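Long-range contacts in carbohydrate binding module (Uncultured bacterium, PDB 2W3J), which probably binds uronic acid sugars as a family 35 carbohydrate-binding module, a small calcium-containing beta domain: residues Ser44-Ala50 with Leu101-Asn106; Met1-Glu6 with Asp122-Gly128. All blocks are in the same frame, centred on the assembly; numbering follows the deposited sequence.

Interaction 1: residues Ser44-Ala50 with Leu101-Asn106; sequences SLSAASA and LKAGTN
Four backbone hydrogen bonds tie strand 44-47 to the antiparallel strand 104-106. Leu45 pairs with Asn106 through both its N and its O, the shorter bond running from Asn106 N to Leu45 O at 2.7 Å, nearly straight on to the carbonyl. Ala47 pairs with Gly104 in the same two-way fashion. Ser46 and Thr105 form the non-hydrogen-bonded pair between them, and a water bridges Ser46 OG and Thr105 OG1. Thr105 CG2 lies 3.6 Å from Ser44 OG, a methyl-to-oxygen contact; the hydroxyl is hydrogen-bonded to Ala135 O.

On the face of Leu45, Ala47 and Asn106, which is buried, Leu101 comes in from the facing sheet. It crosses Leu45 at about a right angle, with Leu45 CD1 3.8 Å from Leu101 CD1. The Ala47 methyl sits beside Leu101 CB.

Asn106 CG sits beside the backbone N (chi1 -70°), which turns the amide toward Lys102. Its OD1 takes Lys102 N on an in-plane lone pair, while ND2 gives a nearly linear 2.8 Å bond to Lys102 O, with that oxygen in the amide plane; Leu45 CD1 packs 3.8 Å from ND2. An alanine here would remove both amide bonds and is likely to leave the Lys102 backbone without these mates and the bend at Lys102-Ala103 less firmly held.

Two tight inter-sheet connections, 47-51 and 101-104, thus lie side by side at one end of this CBM6-like beta-sandwich.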
ATOM      1  N   SER A  44      -9.032  -3.617   2.131  1.00 16.28           N
ATOM      2  CA  SER A  44      -9.789  -4.789   2.639  1.00 17.98           C
ATOM      3  C   SER A  44      -9.843  -5.812   1.510  1.00 18.26           C
ATOM      4  O   SER A  44     -10.198  -5.470   0.376  1.00 18.64           O
ATOM      5  CB  SER A  44     -11.213  -4.373   3.009  1.00 17.74           C
ATOM      6  OG  SER A  44     -11.995  -5.470   3.537  1.00 21.03           O
ATOM      7  N   LEU A  45      -9.481  -7.057   1.815  1.00 18.56           N
ATOM      8  CA  LEU A  45      -9.488  -8.115   0.812  0.50 19.62           C
ATOM      9  C   LEU A  45     -10.044  -9.404   1.375  1.00 20.78           C
ATOM     10  O   LEU A  45     -10.091  -9.591   2.589  1.00 20.86           O
ATOM     11  CB  LEU A  45      -8.075  -8.379   0.273  0.50 19.50           C
ATOM     12  CG  LEU A  45      -6.968  -9.073   1.073  0.50 19.84           C
ATOM     13  CD1 LEU A  45      -7.223 -10.565   1.323  0.50 18.16           C
ATOM     14  CD2 LEU A  45      -5.646  -8.900   0.348  0.50 19.03           C
ATOM     15  N   SER A  46     -10.429 -10.301   0.479  1.00 21.42           N
ATOM     16  CA  SER A  46     -10.836 -11.647   0.881  0.50 22.22           C
ATOM     17  C   SER A  46      -9.861 -12.641   0.305  1.00 22.05           C
ATOM     18  O   SER A  46      -9.417 -12.489  -0.838  1.00 21.66           O
ATOM     19  CB  SER A  46     -12.235 -11.971   0.355  0.50 22.33           C
ATOM     20  OG  SER A  46     -13.188 -11.081   0.889  0.50 24.07           O
ATOM     21  N   ALA A  47      -9.523 -13.664   1.094  1.00 22.91           N
ATOM     22  CA  ALA A  47      -8.675 -14.761   0.661  1.00 23.55           C
ATOM     23  C   ALA A  47      -9.481 -16.073   0.785  1.00 25.68           C
ATOM     24  O   ALA A  47     -10.190 -16.273   1.763  1.00 25.33           O
ATOM     25  CB  ALA A  47      -7.423 -14.848   1.501  1.00 24.18           C
ATOM     26  N   ALA A  48      -9.361 -16.949  -0.206  1.00 27.34           N
ATOM     27  CA  ALA A  48     -10.052 -18.256  -0.144  1.00 29.13           C
ATOM     28  C   ALA A  48      -9.440 -19.192   0.915  1.00 30.31           C
ATOM     29  O   ALA A  48     -10.146 -19.987   1.538  1.00 32.29           O
ATOM     30  CB  ALA A  48     -10.064 -18.918  -1.517  1.00 28.84           C
ATOM     31  N   SER A  49      -8.139 -19.121   1.137  1.00 31.32           N
ATOM     32  CA  SER A  49      -7.570 -19.954   2.178  1.00 32.45           C
ATOM     33  C   SER A  49      -6.475 -19.237   2.931  1.00 32.22           C
ATOM     34  O   SER A  49      -5.907 -18.250   2.438  1.00 32.07           O
ATOM     35  CB  SER A  49      -7.045 -21.269   1.604  1.00 33.45           C
ATOM     36  OG  SER A  49      -5.964 -21.025   0.736  1.00 35.97           O
ATOM     37  N   ALA A  50      -6.196 -19.735   4.131  1.00 31.89           N
ATOM     38  CA  ALA A  50      -5.176 -19.159   4.986  1.00 31.50           C
ATOM     39  C   ALA A  50      -3.795 -19.654   4.598  1.00 31.34           C
ATOM     40  O   ALA A  50      -3.515 -20.855   4.626  1.00 32.10           O
ATOM     41  CB  ALA A  50      -5.468 -19.467   6.442  1.00 31.80           C
ATOM     42  N   LEU A 101      -2.361 -14.182   5.431  1.00 23.54           N
ATOM     43  CA  LEU A 101      -3.769 -13.904   5.312  1.00 23.54           C
ATOM     44  C   LEU A 101      -4.594 -15.059   5.846  1.00 25.08           C
ATOM     45  O   LEU A 101      -4.187 -16.225   5.766  1.00 26.64           O
ATOM     46  CB  LEU A 101      -4.152 -13.658   3.847  1.00 22.89           C
ATOM     47  CG  LEU A 101      -3.447 -12.464   3.194  1.00 21.83           C
ATOM     48  CD1 LEU A 101      -3.866 -12.359   1.726  1.00 20.97           C
ATOM     49  CD2 LEU A 101      -3.835 -11.180   3.980  1.00 20.72           C
ATOM     50  N   LYS A 102      -5.750 -14.732   6.378  1.00 25.21           N
ATOM     51  CA  LYS A 102      -6.699 -15.713   6.882  0.50 26.14           C
ATOM     52  C   LYS A 102      -7.764 -15.955   5.827  1.00 26.57           C
ATOM     53  O   LYS A 102      -7.981 -15.106   4.947  1.00 26.82           O
ATOM     54  CB  LYS A 102      -7.374 -15.174   8.146  0.50 26.25           C
ATOM     55  CG  LYS A 102      -6.431 -14.803   9.286  0.50 26.34           C
ATOM     56  CD  LYS A 102      -7.166 -14.807  10.632  0.50 29.05           C
ATOM     57  CE  LYS A 102      -7.629 -13.434  11.100  0.50 30.30           C
ATOM     58  NZ  LYS A 102      -6.681 -12.811  12.081  0.50 30.91           N
ATOM     59  N   ALA A 103      -8.461 -17.090   5.910  1.00 26.42           N
ATOM     60  CA  ALA A 103      -9.604 -17.266   5.036  1.00 26.11           C
ATOM     61  C   ALA A 103     -10.677 -16.240   5.376  1.00 25.68           C
ATOM     62  O   ALA A 103     -10.941 -15.983   6.539  1.00 26.19           O
ATOM     63  CB  ALA A 103     -10.166 -18.727   5.154  1.00 26.64           C
ATOM     64  N   GLY A 104     -11.288 -15.635   4.363  1.00 24.76           N
ATOM     65  CA  GLY A 104     -12.351 -14.658   4.587  1.00 24.60           C
ATOM     66  C   GLY A 104     -11.744 -13.258   4.497  1.00 24.07           C
ATOM     67  O   GLY A 104     -10.755 -13.067   3.808  1.00 23.18           O
ATOM     68  N   THR A 105     -12.340 -12.302   5.192  1.00 24.85           N
ATOM     69  CA  THR A 105     -11.924 -10.887   5.079  1.00 24.53           C
ATOM     70  C   THR A 105     -10.656 -10.594   5.867  1.00 24.31           C
ATOM     71  O   THR A 105     -10.490 -11.061   7.005  1.00 24.36           O
ATOM     72  CB  THR A 105     -13.060  -9.977   5.541  1.00 24.89           C
ATOM     73  OG1 THR A 105     -14.212 -10.228   4.722  1.00 26.93           O
ATOM     74  CG2 THR A 105     -12.671  -8.460   5.451  1.00 24.95           C
ATOM     75  N   ASN A 106      -9.763  -9.803   5.268  1.00 22.29           N
ATOM     76  CA  ASN A 106      -8.503  -9.435   5.885  1.00 20.17           C
ATOM     77  C   ASN A 106      -8.343  -7.927   5.735  1.00 20.34           C
ATOM     78  O   ASN A 106      -8.834  -7.356   4.774  1.00 19.19           O
ATOM     79  CB  ASN A 106      -7.326 -10.067   5.160  1.00 20.48           C
ATOM     80  CG  ASN A 106      -7.245 -11.574   5.367  1.00 22.47           C
ATOM     81  OD1 ASN A 106      -6.513 -12.056   6.225  1.00 21.59           O
ATOM     82  ND2 ASN A 106      -8.002 -12.316   4.560  1.00 23.10           N
TER
HETATM   83  O   HOH W   1     -11.002  -5.457   6.198  1.00 23.15           O
HETATM   84  O   HOH W   2     -14.569 -12.361   2.869  1.00 35.85           O

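Interaction 2: residues Met1-Glu6 with Asp122-Gly128. With CA (calcium ion), chain C.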
ATOM      1  N   MET A   1      -4.880 -13.378  -8.408  1.00 22.90           N
ATOM      2  CA  MET A   1      -4.253 -12.132  -7.866  0.50 22.02           C
ATOM      3  C   MET A   1      -5.248 -10.979  -7.935  1.00 21.80           C
ATOM      4  O   MET A   1      -6.258 -11.041  -8.657  1.00 20.60           O
ATOM      5  CB  MET A   1      -3.002 -11.778  -8.671  0.50 22.69           C
ATOM      6  CG  MET A   1      -3.298 -11.085 -10.000  0.50 24.26           C
ATOM      7  SD  MET A   1      -3.065  -9.293  -9.942  0.50 27.49           S
ATOM      8  CE  MET A   1      -1.266  -9.225  -9.982  0.50 25.81           C
ATOM      9  N   TRP A   2      -4.983  -9.903  -7.182  1.00 19.13           N
ATOM     10  CA  TRP A   2      -5.834  -8.737  -7.339  1.00 17.40           C
ATOM     11  C   TRP A   2      -4.944  -7.503  -7.215  1.00 17.40           C
ATOM     12  O   TRP A   2      -4.076  -7.441  -6.336  1.00 16.99           O
ATOM     13  CB  TRP A   2      -6.969  -8.673  -6.303  1.00 17.03           C
ATOM     14  CG  TRP A   2      -8.015  -7.721  -6.718  1.00 16.88           C
ATOM     15  CD1 TRP A   2      -8.167  -6.426  -6.306  1.00 13.68           C
ATOM     16  CD2 TRP A   2      -9.036  -7.952  -7.698  1.00 15.61           C
ATOM     17  NE1 TRP A   2      -9.227  -5.843  -6.958  1.00 16.61           N
ATOM     18  CE2 TRP A   2      -9.780  -6.762  -7.816  1.00 17.30           C
ATOM     19  CE3 TRP A   2      -9.394  -9.067  -8.477  1.00 18.31           C
ATOM     20  CZ2 TRP A   2     -10.884  -6.638  -8.670  1.00 17.78           C
ATOM     21  CZ3 TRP A   2     -10.482  -8.952  -9.319  1.00 17.78           C
ATOM     22  CH2 TRP A   2     -11.206  -7.735  -9.430  1.00 17.81           C
ATOM     23  N   LEU A   3      -5.182  -6.540  -8.091  1.00 16.13           N
ATOM     24  CA  LEU A   3      -4.476  -5.268  -8.040  1.00 15.73           C
ATOM     25  C   LEU A   3      -5.401  -4.226  -7.473  1.00 15.54           C
ATOM     26  O   LEU A   3      -6.464  -3.935  -8.057  1.00 16.92           O
ATOM     27  CB  LEU A   3      -4.026  -4.885  -9.452  1.00 16.16           C
ATOM     28  CG  LEU A   3      -3.345  -3.518  -9.610  1.00 18.08           C
ATOM     29  CD1 LEU A   3      -2.053  -3.499  -8.801  1.00 19.37           C
ATOM     30  CD2 LEU A   3      -3.049  -3.207 -11.123  1.00 20.05           C
ATOM     31  N   PHE A   4      -5.011  -3.644  -6.330  1.00 14.91           N
ATOM     32  CA  PHE A   4      -5.862  -2.706  -5.586  1.00 14.64           C
ATOM     33  C   PHE A   4      -5.448  -1.249  -5.873  1.00 15.05           C
ATOM     34  O   PHE A   4      -4.328  -0.878  -5.582  1.00 16.17           O
ATOM     35  CB  PHE A   4      -5.693  -2.930  -4.067  1.00 14.55           C
ATOM     36  CG  PHE A   4      -6.255  -4.261  -3.588  1.00 14.12           C
ATOM     37  CD1 PHE A   4      -7.490  -4.304  -2.981  1.00 16.26           C
ATOM     38  CD2 PHE A   4      -5.525  -5.437  -3.754  1.00 16.67           C
ATOM     39  CE1 PHE A   4      -8.027  -5.533  -2.523  1.00 18.69           C
ATOM     40  CE2 PHE A   4      -6.060  -6.670  -3.322  1.00 15.69           C
ATOM     41  CZ  PHE A   4      -7.310  -6.689  -2.714  1.00 16.32           C
ATOM     42  N   GLU A   5      -6.367  -0.482  -6.438  1.00 15.45           N
ATOM     43  CA  GLU A   5      -6.166   0.929  -6.775  1.00 17.08           C
ATOM     44  C   GLU A   5      -6.962   1.794  -5.812  1.00 17.76           C
ATOM     45  O   GLU A   5      -8.033   1.402  -5.292  1.00 17.91           O
ATOM     46  CB  GLU A   5      -6.670   1.179  -8.206  1.00 17.19           C
ATOM     47  CG  GLU A   5      -5.919   0.373  -9.232  1.00 16.40           C
ATOM     48  CD  GLU A   5      -4.543   0.932  -9.553  1.00 19.21           C
ATOM     49  OE1 GLU A   5      -4.193   2.033  -9.046  1.00 16.19           O
ATOM     50  OE2 GLU A   5      -3.794   0.283 -10.333  1.00 19.90           O
ATOM     51  N   GLU A   6      -6.492   3.022  -5.616  1.00 17.77           N
ATOM     52  CA  GLU A   6      -7.294   3.978  -4.872  1.00 18.79           C
ATOM     53  C   GLU A   6      -8.650   4.216  -5.546  1.00 19.95           C
ATOM     54  O   GLU A   6      -8.781   4.120  -6.779  1.00 19.87           O
ATOM     55  CB  GLU A   6      -6.502   5.278  -4.715  1.00 19.31           C
ATOM     56  CG  GLU A   6      -6.291   6.085  -5.992  1.00 20.43           C
ATOM     57  CD  GLU A   6      -5.491   5.361  -7.089  1.00 24.21           C
ATOM     58  OE1 GLU A   6      -4.564   4.576  -6.771  1.00 24.35           O
ATOM     59  OE2 GLU A   6      -5.779   5.607  -8.295  1.00 27.22           O
ATOM     60  N   ASP A 122       0.932   4.024  -5.377  1.00 11.07           N
ATOM     61  CA  ASP A 122       0.145   3.847  -6.613  1.00 12.14           C
ATOM     62  C   ASP A 122      -0.876   2.714  -6.436  1.00 13.29           C
ATOM     63  O   ASP A 122      -2.040   2.824  -6.828  1.00 13.42           O
ATOM     64  CB  ASP A 122       1.100   3.503  -7.755  1.00 12.40           C
ATOM     65  CG  ASP A 122       0.375   3.272  -9.054  1.00 15.43           C
ATOM     66  OD1 ASP A 122      -0.637   3.989  -9.291  1.00 14.88           O
ATOM     67  OD2 ASP A 122       0.841   2.403  -9.814  1.00 19.69           O
ATOM     68  N   SER A 123      -0.418   1.614  -5.868  1.00 13.52           N
ATOM     69  CA  SER A 123      -1.273   0.429  -5.780  1.00 12.77           C
ATOM     70  C   SER A 123      -0.620  -0.603  -4.882  1.00 13.46           C
ATOM     71  O   SER A 123       0.581  -0.540  -4.578  1.00 14.18           O
ATOM     72  CB  SER A 123      -1.412  -0.188  -7.189  1.00 11.82           C
ATOM     73  OG  SER A 123      -0.113  -0.555  -7.718  1.00 15.13           O
ATOM     74  N   ILE A 124      -1.419  -1.573  -4.469  1.00 12.62           N
ATOM     75  CA  ILE A 124      -0.879  -2.789  -3.885  1.00 14.45           C
ATOM     76  C   ILE A 124      -1.456  -3.985  -4.667  1.00 14.95           C
ATOM     77  O   ILE A 124      -2.630  -3.985  -5.009  1.00 15.60           O
ATOM     78  CB  ILE A 124      -1.103  -2.900  -2.349  1.00 14.72           C
ATOM     79  CG1 ILE A 124      -0.332  -4.098  -1.804  1.00 14.77           C
ATOM     80  CG2 ILE A 124      -2.584  -2.976  -1.915  1.00 15.17           C
ATOM     81  CD1 ILE A 124      -0.401  -4.146  -0.290  1.00 18.27           C
ATOM     82  N   ARG A 125      -0.575  -4.925  -5.000  1.00 16.54           N
ATOM     83  CA  ARG A 125      -0.942  -6.120  -5.769  0.50 17.83           C
ATOM     84  C   ARG A 125      -0.714  -7.328  -4.870  1.00 18.41           C
ATOM     85  O   ARG A 125       0.394  -7.525  -4.381  1.00 19.37           O
ATOM     86  CB  ARG A 125      -0.036  -6.231  -6.997  0.50 17.98           C
ATOM     87  CG  ARG A 125      -0.387  -7.382  -7.972  0.50 19.79           C
ATOM     88  CD  ARG A 125       0.698  -7.542  -9.012  0.50 21.59           C
ATOM     89  NE  ARG A 125       0.922  -6.334  -9.800  0.50 21.35           N
ATOM     90  CZ  ARG A 125       0.256  -6.045 -10.913  0.50 22.47           C
ATOM     91  NH1 ARG A 125      -0.690  -6.867 -11.353  0.50 22.69           N
ATOM     92  NH2 ARG A 125       0.523  -4.929 -11.579  0.50 22.20           N
ATOM     93  N   VAL A 126      -1.759  -8.124  -4.645  1.00 18.62           N
ATOM     94  CA  VAL A 126      -1.582  -9.343  -3.857  1.00 19.56           C
ATOM     95  C   VAL A 126      -1.645 -10.549  -4.814  1.00 21.65           C
ATOM     96  O   VAL A 126      -2.661 -10.750  -5.495  1.00 21.52           O
ATOM     97  CB  VAL A 126      -2.664  -9.438  -2.769  1.00 20.49           C
ATOM     98  CG1 VAL A 126      -2.520 -10.755  -1.926  1.00 18.97           C
ATOM     99  CG2 VAL A 126      -2.602  -8.169  -1.869  1.00 19.60           C
ATOM    100  N   THR A 127      -0.565 -11.313  -4.871  1.00 22.94           N
ATOM    101  CA  THR A 127      -0.521 -12.455  -5.789  0.50 25.12           C
ATOM    102  C   THR A 127      -1.009 -13.741  -5.143  1.00 25.96           C
ATOM    103  O   THR A 127      -0.944 -13.914  -3.925  1.00 27.03           O
ATOM    104  CB  THR A 127       0.872 -12.668  -6.396  0.50 24.97           C
ATOM    105  OG1 THR A 127       1.837 -12.846  -5.353  0.50 25.70           O
ATOM    106  CG2 THR A 127       1.247 -11.489  -7.252  0.50 26.27           C
ATOM    107  N   GLY A 128      -1.526 -14.644  -5.974  1.00 27.82           N
ATOM    108  CA  GLY A 128      -2.090 -15.901  -5.489  1.00 28.95           C
ATOM    109  C   GLY A 128      -3.532 -16.066  -5.932  1.00 30.07           C
ATOM    110  O   GLY A 128      -4.231 -15.088  -6.214  1.00 29.70           O
TER
HETATM  111 CA    CA C1139      -2.945   4.036  -8.713  1.00 22.79          CA
HETATM  112  O   HOH W   3      -1.943 -14.981  -8.846  1.00 45.93           O
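At the edge of the Phe4 ring, in its plane, is Ile124 O, 3.5 Å from Phe4 CD2, and Val126 CG2 comes in obliquely to CE2. Phe4 CG is anti to the carbonyl carbon (chi1 -68°), which turns the CD2 edge toward Ile124 O. Trp2 of the same strand puts its CD1 over the centre of one Phe4 face, 3.5 Å above the plane, so the two rings meet edge to face. On the other side of the sheet the Arg125 guanidinium takes Leu3 CD1 over the centre of one face, 4.0 Å above its plane.

Strand 2-5 is an edge strand of a four-stranded antiparallel sheet, and backbone bonds in both directions join Trp2 to Val126 and Phe4 to Ile124. Within the latter pair Phe4 CB lies 3.8 Å from Ile124 CG2. Asp122 and Ser123 form a classic beta bulge opposite Arg58 on the next strand.

Beside that bulge sits a calcium ion. Asp122 grips it twice, through its backbone O and through OD1, each at 2.4 Å; Glu5 OE1 binds at 2.4 Å and Glu6 OE1 at 2.6 Å. Thr26 O and Gly29 O complete the site. Asp122 OD2 is held by a salt bridge to Arg58, and Glu6 OE2 by a hydrogen bond with Thr28 OG1, which helps fix the turn of both carboxylates.

In the fold
Both contacts pair antiparallel strands, but in different sheets: interaction 1 joins 40-47 to 104-112, interaction 2 joins 2-5 to 120-126. They meet in the core between the sheets, where Phe4 CZ lies 3.5 Å from Leu45 CB and Leu45 CD2 lies 3.8 Å from Val126 CG2. Interaction 1 is centred about 17 Å from the middle of the chain and runs out into exposed turns, its polar bonds made by backbone, one amide and waters. Interaction 2, its centre about 8 Å from that middle, joins the chain's first strand to a late one and adds acidic ligands round a metal. Strands 104-112 and 120-126 are consecutive, linking the two.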